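Local coordinates for uncharacterized protein (Mycobacterium tuberculosis, PDB 4Q6U) that is of unknown biochemical function but probably acts as a sensor, carrying one GAF-like and two PAS-like domains in a single chain, at residues A120-T123 with P124-T128; G141-F144 with A145-L148; L179-W182 with Q183-I187; V225-L228 with A229-I232. All blocks are in the same frame, centred on the assembly; numbering follows the deposited sequence.

Interaction 1: residues A120-T123 with P124-T128; sequences ATDT and PESLT
Thr123 and Ser126 hold each other by reciprocal hydrogen bonds, the capping box of the helix that opens at Pro124. Ser126 N donates to Thr123 OG1 over 3.0 Å, and Thr123 N returns a bond to Ser126 OG, also 3.0 Å long and almost perfectly straight at 178°. Both hydroxyls reach their partners because each sits between its own backbone N and carbonyl carbon (chi1 56° for Thr123, 81° for Ser126), which turns OG1 and OG in toward the opposing backbone. Ser126 OG also donates to Asp122 OD2 at 2.8 Å, on the anti side of the carboxylate, so this buried hydroxyl accepts one bond and gives another. The first full turn is closed by Leu127 N to Thr123 O at 2.9 Å. Packing is lighter: Leu127 crosses Asp122 at about a right angle, CG lying 4.0 Å from Asp122 CB, while the Glu125 chain bends at chi2 and brings OE1 back to 3.6 Å from Thr123 CB. One residue further along, Thr128 OG1 joins its own backbone N on Pro124 O, the two donors arriving from opposite faces of the carbonyl. The box thus marks the passage from edge strand 119-121 into helix 124-129. Thr123 OG1 is bonded as well to Pro110 O of neighbouring strand 109-114, whose Leu111 packs on Asp122 and Ser126, and Asn213 of strand 206-215 binds Ser126 O.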
ATOM      1  N   ALA B 120     -22.731   0.021 -14.567  1.00 29.42           N
ATOM      2  CA  ALA B 120     -22.695   1.376 -14.035  1.00 28.78           C
ATOM      3  C   ALA B 120     -23.491   2.346 -14.906  1.00 30.90           C
ATOM      4  O   ALA B 120     -23.563   2.201 -16.125  1.00 32.57           O
ATOM      5  CB  ALA B 120     -21.254   1.858 -13.905  1.00 25.49           C
ATOM      6  N   THR B 121     -24.079   3.344 -14.258  1.00 33.60           N
ATOM      7  CA  THR B 121     -24.749   4.425 -14.945  1.00 29.85           C
ATOM      8  C   THR B 121     -24.113   5.709 -14.420  1.00 36.47           C
ATOM      9  O   THR B 121     -24.171   5.984 -13.214  1.00 29.85           O
ATOM     10  CB  THR B 121     -26.257   4.404 -14.675  1.00 31.50           C
ATOM     11  OG1 THR B 121     -26.738   3.066 -14.854  1.00 31.81           O
ATOM     12  CG2 THR B 121     -27.013   5.364 -15.617  1.00 37.55           C
ATOM     13  N   ASP B 122     -23.463   6.464 -15.301  1.00 29.65           N
ATOM     14  CA  ASP B 122     -22.867   7.741 -14.885  1.00 33.25           C
ATOM     15  C   ASP B 122     -23.699   8.892 -15.395  1.00 33.33           C
ATOM     16  O   ASP B 122     -24.776   8.677 -15.955  1.00 32.47           O
ATOM     17  CB  ASP B 122     -21.439   7.886 -15.395  1.00 31.27           C
ATOM     18  CG  ASP B 122     -20.445   7.124 -14.553  1.00 37.87           C
ATOM     19  OD1 ASP B 122     -20.503   5.881 -14.582  1.00 37.75           O
ATOM     20  OD2 ASP B 122     -19.621   7.765 -13.864  1.00 35.79           O
ATOM     21  N   THR B 123     -23.181  10.104 -15.203  1.00 31.82           N
ATOM     22  CA  THR B 123     -23.796  11.335 -15.713  1.00 33.49           C
ATOM     23  C   THR B 123     -22.714  12.162 -16.409  1.00 33.58           C
ATOM     24  O   THR B 123     -21.525  11.912 -16.201  1.00 37.48           O
ATOM     25  CB  THR B 123     -24.440  12.165 -14.578  1.00 42.61           C
ATOM     26  OG1 THR B 123     -23.464  12.438 -13.568  1.00 42.49           O
ATOM     27  CG2 THR B 123     -25.604  11.413 -13.952  1.00 48.52           C
ATOM     28  N   PRO B 124     -23.108  13.126 -17.259  1.00 38.77           N
ATOM     29  CA  PRO B 124     -22.130  14.086 -17.787  1.00 38.26           C
ATOM     30  C   PRO B 124     -21.293  14.725 -16.677  1.00 36.34           C
ATOM     31  O   PRO B 124     -20.077  14.891 -16.812  1.00 39.55           O
ATOM     32  CB  PRO B 124     -23.014  15.132 -18.479  1.00 40.82           C
ATOM     33  CG  PRO B 124     -24.191  14.335 -18.954  1.00 48.13           C
ATOM     34  CD  PRO B 124     -24.431  13.282 -17.899  1.00 46.08           C
ATOM     35  N   GLU B 125     -21.953  15.066 -15.576  1.00 36.62           N
ATOM     36  CA  GLU B 125     -21.282  15.665 -14.433  1.00 36.00           C
ATOM     37  C   GLU B 125     -20.260  14.706 -13.805  1.00 33.64           C
ATOM     38  O   GLU B 125     -19.112  15.093 -13.549  1.00 35.61           O
ATOM     39  CB  GLU B 125     -22.316  16.114 -13.396  1.00 39.13           C
ATOM     40  CG  GLU B 125     -23.178  17.315 -13.827  1.00 44.25           C
ATOM     41  CD  GLU B 125     -24.281  16.951 -14.813  1.00 52.93           C
ATOM     42  OE1 GLU B 125     -24.592  15.746 -14.968  1.00 43.54           O
ATOM     43  OE2 GLU B 125     -24.837  17.880 -15.436  1.00 53.19           O
ATOM     44  N   SER B 126     -20.654  13.458 -13.566  1.00 32.55           N
ATOM     45  CA  SER B 126     -19.734  12.519 -12.912  1.00 36.66           C
ATOM     46  C   SER B 126     -18.549  12.186 -13.826  1.00 38.33           C
ATOM     47  O   SER B 126     -17.417  11.985 -13.363  1.00 34.43           O
ATOM     48  CB  SER B 126     -20.468  11.243 -12.490  1.00 30.47           C
ATOM     49  OG  SER B 126     -20.646  10.327 -13.570  1.00 34.95           O
ATOM     50  N   LEU B 127     -18.810  12.169 -15.126  1.00 34.48           N
ATOM     51  CA  LEU B 127     -17.778  11.898 -16.118  1.00 38.60           C
ATOM     52  C   LEU B 127     -16.810  13.066 -16.245  1.00 36.14           C
ATOM     53  O   LEU B 127     -15.594  12.873 -16.290  1.00 42.93           O
ATOM     54  CB  LEU B 127     -18.418  11.588 -17.476  1.00 33.77           C
ATOM     55  CG  LEU B 127     -19.086  10.217 -17.558  1.00 32.04           C
ATOM     56  CD1 LEU B 127     -19.812  10.080 -18.880  1.00 42.58           C
ATOM     57  CD2 LEU B 127     -18.068   9.103 -17.391  1.00 28.91           C
ATOM     58  N   THR B 128     -17.352  14.279 -16.287  1.00 35.11           N
ATOM     59  CA  THR B 128     -16.526  15.479 -16.353  1.00 33.89           C
ATOM     60  C   THR B 128     -15.630  15.607 -15.127  1.00 45.35           C
ATOM     61  O   THR B 128     -14.429  15.856 -15.257  1.00 42.89           O
ATOM     62  CB  THR B 128     -17.380  16.744 -16.478  1.00 43.17           C
ATOM     63  OG1 THR B 128     -18.021  16.745 -17.754  1.00 42.56           O
ATOM     64  CG2 THR B 128     -16.510  17.991 -16.351  1.00 51.42           C
TER

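Interaction 2: residues G141-F144 with A145-L148; sequences GRAF and AEDL
Arg142 lays one face of its guanidinium over Glu146 CB, which stands 3.6 Å above the plane and toward the rim, while its edge turns to Asp147. That edge grips a single oxygen side-on: NE reaches Asp147 OD1 at 2.8 Å and NH2 reaches the same Asp147 OD1 at 2.9 Å. OD1 lies within 1° of the guanidinium plane, and the two flat groups are nearly coplanar. A bend at chi3 (63°) swings the guanidinium across to the aspartate. Glu146, extended beyond CG, brings OE1 to Ala143 N at 2.8 Å, and Glu146 N answers with a 2.9 Å bond to Ala143 O. Phe144 O takes two donors, Asp147 N at 3.0 Å and Leu148 N at 3.2 Å, the first from above the carbonyl plane. Outside the turn, Asp122 forms a salt bridge with Arg142 and Arg267 another with Glu146 OE2, while Trp113 NE1 is hydrogen-bonded to Asp147 OD2. Residues 145-147 coil like a helix but do not form its repeating bonds, so the arrangement is an irregular turn in the long connection between helices 124-129 and 157-165 of the PAS-like middle domain, closed by backbone bonds, one side-chain-to-backbone bond from Glu146 and a salt bridge.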
ATOM      1  N   GLY B 141     -24.868   1.768 -19.406  1.00 31.09           N
ATOM      2  CA  GLY B 141     -24.348   0.472 -19.811  1.00 34.15           C
ATOM      3  C   GLY B 141     -22.840   0.337 -19.664  1.00 32.40           C
ATOM      4  O   GLY B 141     -22.199  -0.413 -20.402  1.00 26.88           O
ATOM      5  N   ARG B 142     -22.271   1.054 -18.696  1.00 26.72           N
ATOM      6  CA  ARG B 142     -20.824   1.089 -18.507  1.00 25.33           C
ATOM      7  C   ARG B 142     -20.345  -0.093 -17.676  1.00 27.84           C
ATOM      8  O   ARG B 142     -20.995  -0.480 -16.704  1.00 26.61           O
ATOM      9  CB  ARG B 142     -20.397   2.404 -17.819  1.00 27.49           C
ATOM     10  CG  ARG B 142     -20.742   3.676 -18.597  1.00 30.72           C
ATOM     11  CD  ARG B 142     -20.532   4.942 -17.746  1.00 27.35           C
ATOM     12  NE  ARG B 142     -19.135   5.119 -17.354  1.00 30.48           N
ATOM     13  CZ  ARG B 142     -18.175   5.563 -18.166  1.00 36.13           C
ATOM     14  NH1 ARG B 142     -18.459   5.883 -19.424  1.00 29.80           N
ATOM     15  NH2 ARG B 142     -16.926   5.698 -17.715  1.00 32.82           N
ATOM     16  N   ALA B 143     -19.210  -0.670 -18.060  1.00 28.73           N
ATOM     17  CA  ALA B 143     -18.547  -1.640 -17.204  1.00 24.39           C
ATOM     18  C   ALA B 143     -17.945  -0.893 -16.026  1.00 24.40           C
ATOM     19  O   ALA B 143     -17.551   0.276 -16.161  1.00 29.02           O
ATOM     20  CB  ALA B 143     -17.473  -2.407 -17.967  1.00 23.98           C
ATOM     21  N   PHE B 144     -17.890  -1.552 -14.875  1.00 24.28           N
ATOM     22  CA  PHE B 144     -17.227  -0.970 -13.708  1.00 25.11           C
ATOM     23  C   PHE B 144     -15.800  -0.564 -14.077  1.00 28.66           C
ATOM     24  O   PHE B 144     -15.294   0.449 -13.604  1.00 25.79           O
ATOM     25  CB  PHE B 144     -17.209  -1.951 -12.526  1.00 27.44           C
ATOM     26  CG  PHE B 144     -18.573  -2.314 -11.999  1.00 32.37           C
ATOM     27  CD1 PHE B 144     -19.683  -1.526 -12.267  1.00 29.38           C
ATOM     28  CD2 PHE B 144     -18.744  -3.459 -11.232  1.00 28.51           C
ATOM     29  CE1 PHE B 144     -20.942  -1.864 -11.780  1.00 31.30           C
ATOM     30  CE2 PHE B 144     -19.993  -3.805 -10.733  1.00 26.32           C
ATOM     31  CZ  PHE B 144     -21.100  -3.005 -11.005  1.00 29.00           C
ATOM     32  N   ALA B 145     -15.159  -1.335 -14.952  1.00 29.64           N
ATOM     33  CA  ALA B 145     -13.771  -1.046 -15.321  1.00 25.95           C
ATOM     34  C   ALA B 145     -13.639   0.236 -16.164  1.00 30.60           C
ATOM     35  O   ALA B 145     -12.525   0.694 -16.425  1.00 27.92           O
ATOM     36  CB  ALA B 145     -13.146  -2.260 -16.076  1.00 19.96           C
ATOM     37  N   GLU B 146     -14.767   0.824 -16.575  1.00 28.18           N
ATOM     38  CA  GLU B 146     -14.737   2.109 -17.282  1.00 25.97           C
ATOM     39  C   GLU B 146     -14.779   3.293 -16.304  1.00 29.25           C
ATOM     40  O   GLU B 146     -14.477   4.431 -16.674  1.00 29.13           O
ATOM     41  CB  GLU B 146     -15.907   2.211 -18.288  1.00 24.32           C
ATOM     42  CG  GLU B 146     -15.857   1.144 -19.399  1.00 24.15           C
ATOM     43  CD  GLU B 146     -16.991   1.257 -20.413  1.00 28.82           C
ATOM     44  OE1 GLU B 146     -17.973   0.496 -20.282  1.00 33.42           O
ATOM     45  OE2 GLU B 146     -16.893   2.079 -21.354  1.00 30.82           O
ATOM     46  N   ASP B 147     -15.168   3.024 -15.059  1.00 27.85           N
ATOM     47  CA  ASP B 147     -15.225   4.060 -14.030  1.00 26.58           C
ATOM     48  C   ASP B 147     -13.965   4.037 -13.151  1.00 31.98           C
ATOM     49  O   ASP B 147     -13.597   5.037 -12.555  1.00 38.74           O
ATOM     50  CB  ASP B 147     -16.481   3.888 -13.170  1.00 26.81           C
ATOM     51  CG  ASP B 147     -17.738   4.380 -13.870  1.00 32.01           C
ATOM     52  OD1 ASP B 147     -17.650   4.719 -15.073  1.00 31.45           O
ATOM     53  OD2 ASP B 147     -18.801   4.437 -13.209  1.00 29.94           O
ATOM     54  N   LEU B 148     -13.319   2.884 -13.066  1.00 31.89           N
ATOM     55  CA  LEU B 148     -12.060   2.774 -12.336  1.00 25.37           C
ATOM     56  C   LEU B 148     -10.909   2.995 -13.308  1.00 28.81           C
ATOM     57  O   LEU B 148     -11.016   2.653 -14.484  1.00 28.61           O
ATOM     58  CB  LEU B 148     -11.956   1.410 -11.661  1.00 25.73           C
ATOM     59  CG  LEU B 148     -13.032   1.128 -10.609  1.00 31.08           C
ATOM     60  CD1 LEU B 148     -12.909  -0.295 -10.088  1.00 21.28           C
ATOM     61  CD2 LEU B 148     -12.937   2.128  -9.461  1.00 26.63           C
TER

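Interaction 3: residues L179-W182 with Q183-I187; sequences LTDW and QGTPI
The backbone doubles back so that 179-182 and 183-187 run 161° apart, with Leu179 and Ile187 forming an antiparallel hydrogen-bonded pair. Leu179 N to Ile187 O measures 2.9 Å and Ile187 N to Leu179 O 2.8 Å. This is the end of the beta hairpin of strands 172-180 and 186-198, turned by a type I beta turn from Asp181 to Gly184, closed by Gly184 N to Asp181 O at 3.1 Å, and lying at the edge of the five-stranded PAS-like sheet. Asp181 organises the turn. Its CG lies between backbone N and carbonyl carbon (chi1 65°), which tucks OD1 inside the bend. There OD1 accepts from Thr185 N at 2.7 Å, the donor standing above the carboxylate plane, and more weakly from Gln183 N. Asp181 N closes the loop on Thr185 O. Gly184 takes a positive phi at the end of the turn. On one face of the hairpin, Leu179 CB rests 3.7 Å from Ile187 CG1; on the other, Thr180 CG2 covers the Gly184 carbonyl. A backbone hydrogen bond ties Trp182 to Gly131. At the exposed tip, Gln183 CG makes a CH-pi contact with Trp182, 3.6 Å from the centroid of the six-membered ring and 2° off its normal.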
ATOM      1  N   LEU B 179      -6.416  10.910 -10.394  1.00 45.49           N
ATOM      2  CA  LEU B 179      -6.721  10.475 -11.758  1.00 40.60           C
ATOM      3  C   LEU B 179      -5.936  11.288 -12.782  1.00 38.99           C
ATOM      4  O   LEU B 179      -5.227  12.232 -12.435  1.00 44.27           O
ATOM      5  CB  LEU B 179      -8.217  10.606 -12.054  1.00 33.44           C
ATOM      6  CG  LEU B 179      -9.274  10.064 -11.089  1.00 40.38           C
ATOM      7  CD1 LEU B 179     -10.677  10.442 -11.591  1.00 39.53           C
ATOM      8  CD2 LEU B 179      -9.162   8.558 -10.939  1.00 40.49           C
ATOM      9  N   THR B 180      -6.079  10.932 -14.050  1.00 38.52           N
ATOM     10  CA  THR B 180      -5.535  11.750 -15.123  1.00 43.84           C
ATOM     11  C   THR B 180      -6.635  12.017 -16.155  1.00 40.35           C
ATOM     12  O   THR B 180      -7.279  11.084 -16.641  1.00 40.55           O
ATOM     13  CB  THR B 180      -4.319  11.072 -15.780  1.00 50.47           C
ATOM     14  OG1 THR B 180      -3.202  11.116 -14.878  1.00 53.92           O
ATOM     15  CG2 THR B 180      -3.943  11.780 -17.060  1.00 56.45           C
ATOM     16  N   ASP B 181      -6.875  13.283 -16.484  1.00 46.25           N
ATOM     17  CA  ASP B 181      -7.957  13.582 -17.423  1.00 51.14           C
ATOM     18  C   ASP B 181      -7.561  13.194 -18.848  1.00 50.83           C
ATOM     19  O   ASP B 181      -6.469  12.670 -19.072  1.00 46.79           O
ATOM     20  CB  ASP B 181      -8.379  15.060 -17.349  1.00 49.18           C
ATOM     21  CG  ASP B 181      -7.292  16.030 -17.802  1.00 52.54           C
ATOM     22  OD1 ASP B 181      -6.276  15.614 -18.394  1.00 55.97           O
ATOM     23  OD2 ASP B 181      -7.476  17.242 -17.570  1.00 55.99           O
ATOM     24  N   TRP B 182      -8.443  13.467 -19.805  1.00 53.18           N
ATOM     25  CA  TRP B 182      -8.230  13.009 -21.174  1.00 56.70           C
ATOM     26  C   TRP B 182      -7.182  13.836 -21.911  1.00 61.30           C
ATOM     27  O   TRP B 182      -6.719  13.446 -22.981  1.00 69.50           O
ATOM     28  CB  TRP B 182      -9.546  13.022 -21.950  1.00 52.76           C
ATOM     29  CG  TRP B 182     -10.179  14.372 -22.073  1.00 60.22           C
ATOM     30  CD1 TRP B 182     -11.043  14.953 -21.193  1.00 57.39           C
ATOM     31  CD2 TRP B 182     -10.020  15.302 -23.152  1.00 69.38           C
ATOM     32  NE1 TRP B 182     -11.427  16.188 -21.652  1.00 59.20           N
ATOM     33  CE2 TRP B 182     -10.811  16.428 -22.852  1.00 68.35           C
ATOM     34  CE3 TRP B 182      -9.280  15.294 -24.340  1.00 76.82           C
ATOM     35  CZ2 TRP B 182     -10.885  17.537 -23.695  1.00 77.22           C
ATOM     36  CZ3 TRP B 182      -9.354  16.397 -25.178  1.00 80.30           C
ATOM     37  CH2 TRP B 182     -10.151  17.502 -24.851  1.00 79.94           C
ATOM     38  N   GLN B 183      -6.815  14.979 -21.338  1.00 57.74           N
ATOM     39  CA  GLN B 183      -5.755  15.808 -21.896  1.00 57.90           C
ATOM     40  C   GLN B 183      -4.390  15.415 -21.334  1.00 60.39           C
ATOM     41  O   GLN B 183      -3.365  15.919 -21.780  1.00 67.45           O
ATOM     42  CB  GLN B 183      -6.029  17.284 -21.619  1.00 58.33           C
ATOM     43  CG  GLN B 183      -7.305  17.806 -22.260  1.00 60.59           C
ATOM     44  CD  GLN B 183      -7.703  19.171 -21.728  1.00 65.62           C
ATOM     45  OE1 GLN B 183      -7.338  19.545 -20.610  1.00 66.36           O
ATOM     46  NE2 GLN B 183      -8.451  19.925 -22.526  1.00 64.77           N
ATOM     47  N   GLY B 184      -4.382  14.516 -20.354  1.00 57.45           N
ATOM     48  CA  GLY B 184      -3.138  14.037 -19.776  1.00 55.68           C
ATOM     49  C   GLY B 184      -2.783  14.672 -18.443  1.00 54.23           C
ATOM     50  O   GLY B 184      -1.769  14.333 -17.839  1.00 54.81           O
ATOM     51  N   THR B 185      -3.634  15.583 -17.981  1.00 50.14           N
ATOM     52  CA  THR B 185      -3.408  16.330 -16.745  1.00 48.43           C
ATOM     53  C   THR B 185      -3.753  15.537 -15.483  1.00 49.67           C
ATOM     54  O   THR B 185      -4.831  14.953 -15.389  1.00 56.95           O
ATOM     55  CB  THR B 185      -4.246  17.635 -16.727  1.00 62.74           C
ATOM     56  OG1 THR B 185      -3.980  18.402 -17.907  1.00 63.91           O
ATOM     57  CG2 THR B 185      -3.940  18.475 -15.490  1.00 60.69           C
ATOM     58  N   PRO B 186      -2.840  15.528 -14.501  1.00 52.64           N
ATOM     59  CA  PRO B 186      -3.139  15.012 -13.162  1.00 51.26           C
ATOM     60  C   PRO B 186      -4.287  15.775 -12.504  1.00 49.32           C
ATOM     61  O   PRO B 186      -4.270  17.003 -12.464  1.00 44.56           O
ATOM     62  CB  PRO B 186      -1.830  15.236 -12.396  1.00 49.38           C
ATOM     63  CG  PRO B 186      -0.784  15.276 -13.442  1.00 51.08           C
ATOM     64  CD  PRO B 186      -1.430  15.926 -14.633  1.00 55.59           C
ATOM     65  N   ILE B 187      -5.285  15.047 -12.016  1.00 43.45           N
ATOM     66  CA  ILE B 187      -6.411  15.652 -11.322  1.00 41.77           C
ATOM     67  C   ILE B 187      -6.712  14.849 -10.065  1.00 42.64           C
ATOM     68  O   ILE B 187      -6.133  13.778  -9.857  1.00 34.76           O
ATOM     69  CB  ILE B 187      -7.679  15.704 -12.203  1.00 41.93           C
ATOM     70  CG1 ILE B 187      -8.058  14.295 -12.667  1.00 34.85           C
ATOM     71  CG2 ILE B 187      -7.480  16.611 -13.412  1.00 41.43           C
ATOM     72  CD1 ILE B 187      -9.421  14.238 -13.315  1.00 41.81           C
TER

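Interaction 4: residues V225-L228 with A229-I232; sequences VDDL and AQRI
Asp227 is the N-cap of the helix that begins at Leu228: its OD1 accepts from Gln230 N at 3.0 Å, with the donor standing well above the carboxylate plane. With CG opposite the backbone N (chi1 -163°), the carboxylate is carried forward beside the first helical turn, where both oxygens and CG lie against Gln230 CB; CG is 3.3 Å from that carbon. Water 1 donates to Asp227 OD1 at 2.6 Å and accepts from Ala229 N, so a second amide at the helix start is served through solvent. Gln230 also sends CG away from its backbone N, then bends at chi2 (70°), which leads its amide off from the cap; NE2 is bonded to Arg151 O. The capped helix, 228-235, belongs to the PAS-like C-terminal domain. Only one half of a capping box is present here, since the side chain of Gln230 does not return a bond to Asp227 N, which donates to water 2 at 2.7 Å. Water 2 also accepts from Arg231 NE. Arg231 runs extended from CG to NE, its CG passing 3.5 Å from Asp227 O, and its NH1 continues to Glu320 O of the second subunit. Two regular helical bonds follow, Arg231 N to Asp227 O and Ile232 N to Leu228 O, the latter 3.0 Å. Leu228 and Ile232 approach slantwise, with Leu228 CG 4.0 Å from Ile232 CD1. In the second subunit, Thr158 packs on Leu228 and Leu233 on Ile232.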
ATOM      1  N   VAL B 225       5.142   8.602  -3.194  1.00 69.46           N
ATOM      2  CA  VAL B 225       4.359   7.392  -2.971  1.00 75.63           C
ATOM      3  C   VAL B 225       5.265   6.185  -2.745  1.00 83.05           C
ATOM      4  O   VAL B 225       6.385   6.131  -3.256  1.00 91.84           O
ATOM      5  CB  VAL B 225       3.411   7.098  -4.152  1.00 72.11           C
ATOM      6  N   ASP B 226       4.764   5.219  -1.980  1.00 75.73           N
ATOM      7  CA  ASP B 226       5.555   4.076  -1.531  1.00 61.18           C
ATOM      8  C   ASP B 226       4.739   2.784  -1.665  1.00 56.84           C
ATOM      9  O   ASP B 226       3.872   2.501  -0.837  1.00 65.24           O
ATOM     10  CB  ASP B 226       6.008   4.303  -0.082  1.00 50.72           C
ATOM     11  CG  ASP B 226       6.879   3.178   0.451  1.00 59.34           C
ATOM     12  OD1 ASP B 226       7.804   2.723  -0.259  1.00 56.20           O
ATOM     13  OD2 ASP B 226       6.636   2.750   1.594  1.00 58.23           O
ATOM     14  N   ASP B 227       5.009   2.013  -2.718  1.00 39.32           N
ATOM     15  CA  ASP B 227       4.191   0.850  -3.058  1.00 25.79           C
ATOM     16  C   ASP B 227       5.024  -0.183  -3.818  1.00 26.48           C
ATOM     17  O   ASP B 227       4.994  -0.244  -5.046  1.00 27.06           O
ATOM     18  CB  ASP B 227       2.973   1.271  -3.894  1.00 36.11           C
ATOM     19  CG  ASP B 227       1.877   0.208  -3.924  1.00 49.58           C
ATOM     20  OD1 ASP B 227       2.173  -0.966  -3.597  1.00 31.79           O
ATOM     21  OD2 ASP B 227       0.718   0.543  -4.293  1.00 45.15           O
ATOM     22  N   LEU B 228       5.774  -0.979  -3.067  1.00 24.73           N
ATOM     23  CA  LEU B 228       6.636  -2.017  -3.632  1.00 23.63           C
ATOM     24  C   LEU B 228       5.796  -3.062  -4.381  1.00 24.07           C
ATOM     25  O   LEU B 228       6.165  -3.501  -5.474  1.00 25.54           O
ATOM     26  CB  LEU B 228       7.458  -2.662  -2.506  1.00 24.80           C
ATOM     27  CG  LEU B 228       8.386  -3.855  -2.780  1.00 30.79           C
ATOM     28  CD1 LEU B 228       9.417  -3.525  -3.847  1.00 31.04           C
ATOM     29  CD2 LEU B 228       9.085  -4.209  -1.476  1.00 29.80           C
ATOM     30  N   ALA B 229       4.661  -3.447  -3.807  1.00 24.66           N
ATOM     31  CA  ALA B 229       3.823  -4.462  -4.449  1.00 30.24           C
ATOM     32  C   ALA B 229       3.354  -4.002  -5.832  1.00 25.75           C
ATOM     33  O   ALA B 229       3.329  -4.777  -6.796  1.00 25.38           O
ATOM     34  CB  ALA B 229       2.633  -4.808  -3.569  1.00 26.22           C
ATOM     35  N   GLN B 230       2.986  -2.729  -5.937  1.00 25.37           N
ATOM     36  CA  GLN B 230       2.540  -2.203  -7.224  1.00 24.14           C
ATOM     37  C   GLN B 230       3.692  -2.202  -8.235  1.00 26.14           C
ATOM     38  O   GLN B 230       3.479  -2.479  -9.407  1.00 27.63           O
ATOM     39  CB  GLN B 230       1.941  -0.794  -7.071  1.00 29.45           C
ATOM     40  CG  GLN B 230       1.632  -0.057  -8.398  1.00 39.31           C
ATOM     41  CD  GLN B 230       0.455  -0.644  -9.194  1.00 51.72           C
ATOM     42  OE1 GLN B 230       0.078  -1.806  -9.022  1.00 47.51           O
ATOM     43  NE2 GLN B 230      -0.127   0.174 -10.077  1.00 47.58           N
ATOM     44  N   ARG B 231       4.914  -1.929  -7.784  1.00 23.67           N
ATOM     45  CA  ARG B 231       6.044  -1.945  -8.701  1.00 25.79           C
ATOM     46  C   ARG B 231       6.320  -3.377  -9.195  1.00 27.58           C
ATOM     47  O   ARG B 231       6.640  -3.595 -10.360  1.00 26.68           O
ATOM     48  CB  ARG B 231       7.275  -1.343  -8.027  1.00 28.01           C
ATOM     49  CG  ARG B 231       7.152   0.165  -7.801  1.00 27.86           C
ATOM     50  CD  ARG B 231       8.299   0.727  -6.967  1.00 43.41           C
ATOM     51  NE  ARG B 231       8.254   2.187  -6.908  1.00 53.73           N
ATOM     52  CZ  ARG B 231       8.724   2.989  -7.862  1.00 58.01           C
ATOM     53  NH1 ARG B 231       9.284   2.478  -8.952  1.00 56.48           N
ATOM     54  NH2 ARG B 231       8.635   4.304  -7.727  1.00 55.27           N
ATOM     55  N   ILE B 232       6.164  -4.343  -8.302  1.00 21.07           N
ATOM     56  CA  ILE B 232       6.296  -5.751  -8.659  1.00 21.39           C
ATOM     57  C   ILE B 232       5.171  -6.146  -9.646  1.00 24.14           C
ATOM     58  O   ILE B 232       5.418  -6.772 -10.671  1.00 25.32           O
ATOM     59  CB  ILE B 232       6.273  -6.631  -7.383  1.00 25.42           C
ATOM     60  CG1 ILE B 232       7.521  -6.326  -6.512  1.00 21.03           C
ATOM     61  CG2 ILE B 232       6.251  -8.111  -7.735  1.00 24.30           C
ATOM     62  CD1 ILE B 232       7.487  -6.997  -5.167  1.00 23.45           C
TER
HETATM   63  O   HOH W   1       2.919  -2.160  -1.458  1.00 43.11           O
HETATM   64  O   HOH W   2       6.016   2.878  -5.020  1.00 52.30           O

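Interactions 1 and 2 are buried and touch each other: their centres lie about 11 Å apart, and Arg142 reaches back to the Asp122 carboxylate while Ala120 and Arg142 meet through their backbones. Interaction 3 lies on the surface of the same PAS-like middle domain and shares its sheet with interaction 1, at the opposite outermost strand. Interaction 4, in the C-terminal domain, is partly buried and faces the second subunit. Chemistry follows place. Both helix starts, in interactions 1 and 4, use a side-chain cap, but the buried one is closed by protein groups and the other draws on two waters. Interaction 2 combines a salt bridge with turn bonds, interaction 3 strand pairing with a type I turn bridged by the Asp181 carboxylate.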